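Long-range contact in lysyl oxidase (Pichia pastoris, PDB 1W7C), which probably oxidises primary amines, lysine side chains among them, to aldehydes, using a copper ion and a topaquinone cofactor made from its own chain: residues L337-A342 with F355-S360. Residues are numbered along the deposited sequence; the frame is centred on the assembly and turned at random.
Sequences LQELIA and FYSDIS. With IMD (imidazole), chain P.
The carboxylate of E339 meets the start of the short helix 358-361. Its OE1 accepts two backbone N-H groups: I359 N at 3.2 Å through the syn lone pair, and, through the anti one, N of the adjacent L340. On the other oxygen, the S357 hydroxyl donates a short bond, OG to OE2 at 2.6 Å, 16° out of the carboxylate plane; S615 and Q595 also bond to OE2, so the buried carboxylate is held at both oxygens. A bend at chi2 (61°) turns CD of E339 toward I359, whose CG1 packs against OE1. S357, the N-cap residue, accepts a weak bond from S360 N at its OG, while its carbonyl takes the S360 hydroxyl. D358 N donates to L340 O at 2.9 Å, almost in line with the carbonyl. The strands pair antiparallel, A342 and Y356 exchanging both backbone bonds, with Y356 N to A342 O at 3.0 Å. Alongside each other and pointing the same way, I341 and F355 touch through CD1 and CE2, 3.6 Å apart. D358, the predicted proton acceptor of the amine oxidase active site, accepts a nearly straight bond at OD1 from N3 of an imidazole, 2.9 Å away. This probable crystallisation additive lies over one face of the Y356 ring, with C4 above its centre, and bonds to N437; the Y356 hydroxyl bonds to Q463. Strand 329-344 thus has 355-357 as hairpin partner and pairs with strand 488-498, which carries copper ligands H488 and H490; L340 and D358 touch Y440 of strand 440-446, and F355 and Y356 touch strand 170-180.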
ATOM      1  N   LEU A 337      -2.134 -17.940  -7.927  1.00 13.35           N
ATOM      2  CA  LEU A 337      -3.512 -17.445  -7.936  1.00 12.60           C
ATOM      3  C   LEU A 337      -4.449 -18.609  -8.223  1.00 14.10           C
ATOM      4  O   LEU A 337      -4.206 -19.399  -9.149  1.00 13.87           O
ATOM      5  CB  LEU A 337      -3.649 -16.389  -9.025  1.00 13.50           C
ATOM      6  CG  LEU A 337      -5.064 -15.832  -9.219  1.00 14.05           C
ATOM      7  CD1 LEU A 337      -5.505 -14.976  -8.048  1.00 16.08           C
ATOM      8  CD2 LEU A 337      -5.141 -15.087 -10.527  1.00 17.06           C
ATOM      9  N   GLN A 338      -5.547 -18.664  -7.482  1.00 12.84           N
ATOM     10  CA  GLN A 338      -6.488 -19.764  -7.560  1.00 12.75           C
ATOM     11  C   GLN A 338      -7.829 -19.419  -8.176  1.00 13.66           C
ATOM     12  O   GLN A 338      -8.431 -20.243  -8.849  1.00 13.76           O
ATOM     13  CB  GLN A 338      -6.764 -20.289  -6.141  1.00 13.18           C
ATOM     14  CG  GLN A 338      -5.558 -20.954  -5.571  1.00 13.97           C
ATOM     15  CD  GLN A 338      -5.247 -22.249  -6.237  1.00 14.68           C
ATOM     16  OE1 GLN A 338      -6.125 -23.096  -6.401  1.00 14.82           O
ATOM     17  NE2 GLN A 338      -3.997 -22.405  -6.648  1.00 14.21           N
ATOM     18  N   GLU A 339      -8.313 -18.219  -7.902  1.00 13.46           N
ATOM     19  CA  GLU A 339      -9.694 -17.833  -8.259  1.00 13.15           C
ATOM     20  C   GLU A 339      -9.845 -16.357  -8.063  1.00 12.51           C
ATOM     21  O   GLU A 339      -9.164 -15.750  -7.234  1.00 13.07           O
ATOM     22  CB  GLU A 339     -10.724 -18.589  -7.437  1.00 13.62           C
ATOM     23  CG  GLU A 339     -12.206 -18.307  -7.675  1.00 15.99           C
ATOM     24  CD  GLU A 339     -12.698 -18.615  -9.094  1.00 14.53           C
ATOM     25  OE1 GLU A 339     -12.282 -17.929 -10.062  1.00 14.14           O
ATOM     26  OE2 GLU A 339     -13.578 -19.523  -9.226  1.00 14.40           O
ATOM     27  N   LEU A 340     -10.730 -15.786  -8.854  1.00 13.16           N
ATOM     28  CA  LEU A 340     -11.151 -14.401  -8.713  1.00 13.78           C
ATOM     29  C   LEU A 340     -12.650 -14.374  -8.903  1.00 12.70           C
ATOM     30  O   LEU A 340     -13.163 -14.888  -9.909  1.00 16.19           O
ATOM     31  CB  LEU A 340     -10.516 -13.437  -9.726  1.00 20.00           C
ATOM     32  CG  LEU A 340      -9.098 -13.452 -10.110  1.00 26.21           C
ATOM     33  CD1 LEU A 340      -8.886 -14.559 -11.103  1.00 42.59           C
ATOM     34  CD2 LEU A 340      -8.744 -12.065 -10.743  1.00 45.26           C
ATOM     35  N   ILE A 341     -13.354 -13.770  -7.964  1.00 13.50           N
ATOM     36  CA  ILE A 341     -14.815 -13.652  -8.004  1.00 12.86           C
ATOM     37  C   ILE A 341     -15.214 -12.188  -8.095  1.00 13.34           C
ATOM     38  O   ILE A 341     -14.499 -11.284  -7.627  1.00 13.56           O
ATOM     39  CB  ILE A 341     -15.534 -14.336  -6.807  1.00 13.21           C
ATOM     40  CG1 ILE A 341     -15.084 -13.708  -5.490  1.00 13.98           C
ATOM     41  CG2 ILE A 341     -15.282 -15.840  -6.895  1.00 14.77           C
ATOM     42  CD1 ILE A 341     -15.952 -14.146  -4.278  1.00 14.98           C
ATOM     43  N   ALA A 342     -16.365 -11.968  -8.703  1.00 13.90           N
ATOM     44  CA  ALA A 342     -16.978 -10.660  -8.724  1.00 14.04           C
ATOM     45  C   ALA A 342     -18.443 -10.852  -8.411  1.00 14.58           C
ATOM     46  O   ALA A 342     -19.183 -11.435  -9.227  1.00 14.72           O
ATOM     47  CB  ALA A 342     -16.796  -9.979 -10.068  1.00 15.80           C
ATOM     48  N   PHE A 355     -22.459 -13.566  -9.995  1.00 15.21           N
ATOM     49  CA  PHE A 355     -21.396 -14.008  -9.089  1.00 14.85           C
ATOM     50  C   PHE A 355     -20.400 -14.747  -9.952  1.00 13.76           C
ATOM     51  O   PHE A 355     -20.383 -15.977 -10.013  1.00 15.10           O
ATOM     52  CB  PHE A 355     -22.023 -14.922  -8.023  1.00 15.50           C
ATOM     53  CG  PHE A 355     -21.162 -15.182  -6.789  1.00 14.31           C
ATOM     54  CD1 PHE A 355     -21.766 -15.516  -5.580  1.00 15.47           C
ATOM     55  CD2 PHE A 355     -19.768 -15.181  -6.850  1.00 15.67           C
ATOM     56  CE1 PHE A 355     -21.021 -15.799  -4.447  1.00 17.14           C
ATOM     57  CE2 PHE A 355     -19.033 -15.461  -5.708  1.00 15.67           C
ATOM     58  CZ  PHE A 355     -19.642 -15.777  -4.542  1.00 14.56           C
ATOM     59  N   TYR A 356     -19.599 -13.985 -10.682  1.00 14.59           N
ATOM     60  CA  TYR A 356     -18.640 -14.568 -11.607  1.00 14.46           C
ATOM     61  C   TYR A 356     -17.548 -15.353 -10.902  1.00 13.84           C
ATOM     62  O   TYR A 356     -16.990 -14.891  -9.891  1.00 14.69           O
ATOM     63  CB  TYR A 356     -17.948 -13.505 -12.494  1.00 15.79           C
ATOM     64  CG  TYR A 356     -18.870 -12.734 -13.402  1.00 15.39           C
ATOM     65  CD1 TYR A 356     -18.930 -11.349 -13.349  1.00 16.30           C
ATOM     66  CD2 TYR A 356     -19.711 -13.393 -14.278  1.00 16.52           C
ATOM     67  CE1 TYR A 356     -19.798 -10.638 -14.139  1.00 17.57           C
ATOM     68  CE2 TYR A 356     -20.565 -12.684 -15.112  1.00 18.18           C
ATOM     69  CZ  TYR A 356     -20.632 -11.316 -15.021  1.00 16.76           C
ATOM     70  OH  TYR A 356     -21.557 -10.653 -15.802  1.00 17.76           O
ATOM     71  N   SER A 357     -17.193 -16.482 -11.517  1.00 14.28           N
ATOM     72  CA  SER A 357     -15.932 -17.175 -11.306  1.00 14.12           C
ATOM     73  C   SER A 357     -15.057 -16.929 -12.512  1.00 14.01           C
ATOM     74  O   SER A 357     -15.305 -17.446 -13.596  1.00 15.25           O
ATOM     75  CB  SER A 357     -16.191 -18.667 -11.207  1.00 15.24           C
ATOM     76  OG  SER A 357     -14.988 -19.423 -11.429  1.00 14.73           O
ATOM     77  N   ASP A 358     -14.012 -16.125 -12.370  1.00 13.89           N
ATOM     78  CA  ASP A 358     -13.227 -15.757 -13.525  1.00 14.21           C
ATOM     79  C   ASP A 358     -12.375 -16.902 -14.056  1.00 13.68           C
ATOM     80  O   ASP A 358     -12.085 -16.938 -15.253  1.00 15.50           O
ATOM     81  CB  ASP A 358     -12.418 -14.499 -13.245  1.00 16.46           C
ATOM     82  CG  ASP A 358     -13.224 -13.248 -13.415  1.00 26.61           C
ATOM     83  OD1 ASP A 358     -14.306 -13.287 -14.045  1.00 31.57           O
ATOM     84  OD2 ASP A 358     -12.868 -12.187 -12.921  1.00 35.58           O
ATOM     85  N   ILE A 359     -12.072 -17.899 -13.216  1.00 13.78           N
ATOM     86  CA  ILE A 359     -11.350 -19.052 -13.771  1.00 15.78           C
ATOM     87  C   ILE A 359     -12.256 -19.950 -14.630  1.00 15.73           C
ATOM     88  O   ILE A 359     -11.751 -20.676 -15.457  1.00 16.50           O
ATOM     89  CB  ILE A 359     -10.601 -19.895 -12.686  1.00 14.45           C
ATOM     90  CG1 ILE A 359     -11.539 -20.724 -11.800  1.00 15.72           C
ATOM     91  CG2 ILE A 359      -9.627 -19.015 -11.922  1.00 15.41           C
ATOM     92  CD1 ILE A 359     -10.780 -21.674 -10.894  1.00 16.54           C
ATOM     93  N   SER A 360     -13.580 -19.903 -14.414  1.00 15.07           N
ATOM     94  CA  SER A 360     -14.470 -20.599 -15.337  1.00 15.31           C
ATOM     95  C   SER A 360     -14.353 -20.029 -16.752  1.00 14.92           C
ATOM     96  O   SER A 360     -14.340 -20.787 -17.709  1.00 17.44           O
ATOM     97  CB  SER A 360     -15.916 -20.600 -14.866  1.00 15.97           C
ATOM     98  OG  SER A 360     -16.582 -19.362 -15.015  1.00 16.38           O
TER
HETATM   99  N1  IMD P 814     -16.843 -10.020 -16.874  0.70 39.11           N
HETATM  100  C2  IMD P 814     -15.879 -10.429 -16.004  0.70 50.37           C
HETATM  101  N3  IMD P 814     -16.054 -11.773 -15.839  0.70 33.17           N
HETATM  102  C4  IMD P 814     -17.088 -12.187 -16.595  0.70 30.85           C
HETATM  103  C5  IMD P 814     -17.597 -11.079 -17.241  0.70 31.93           C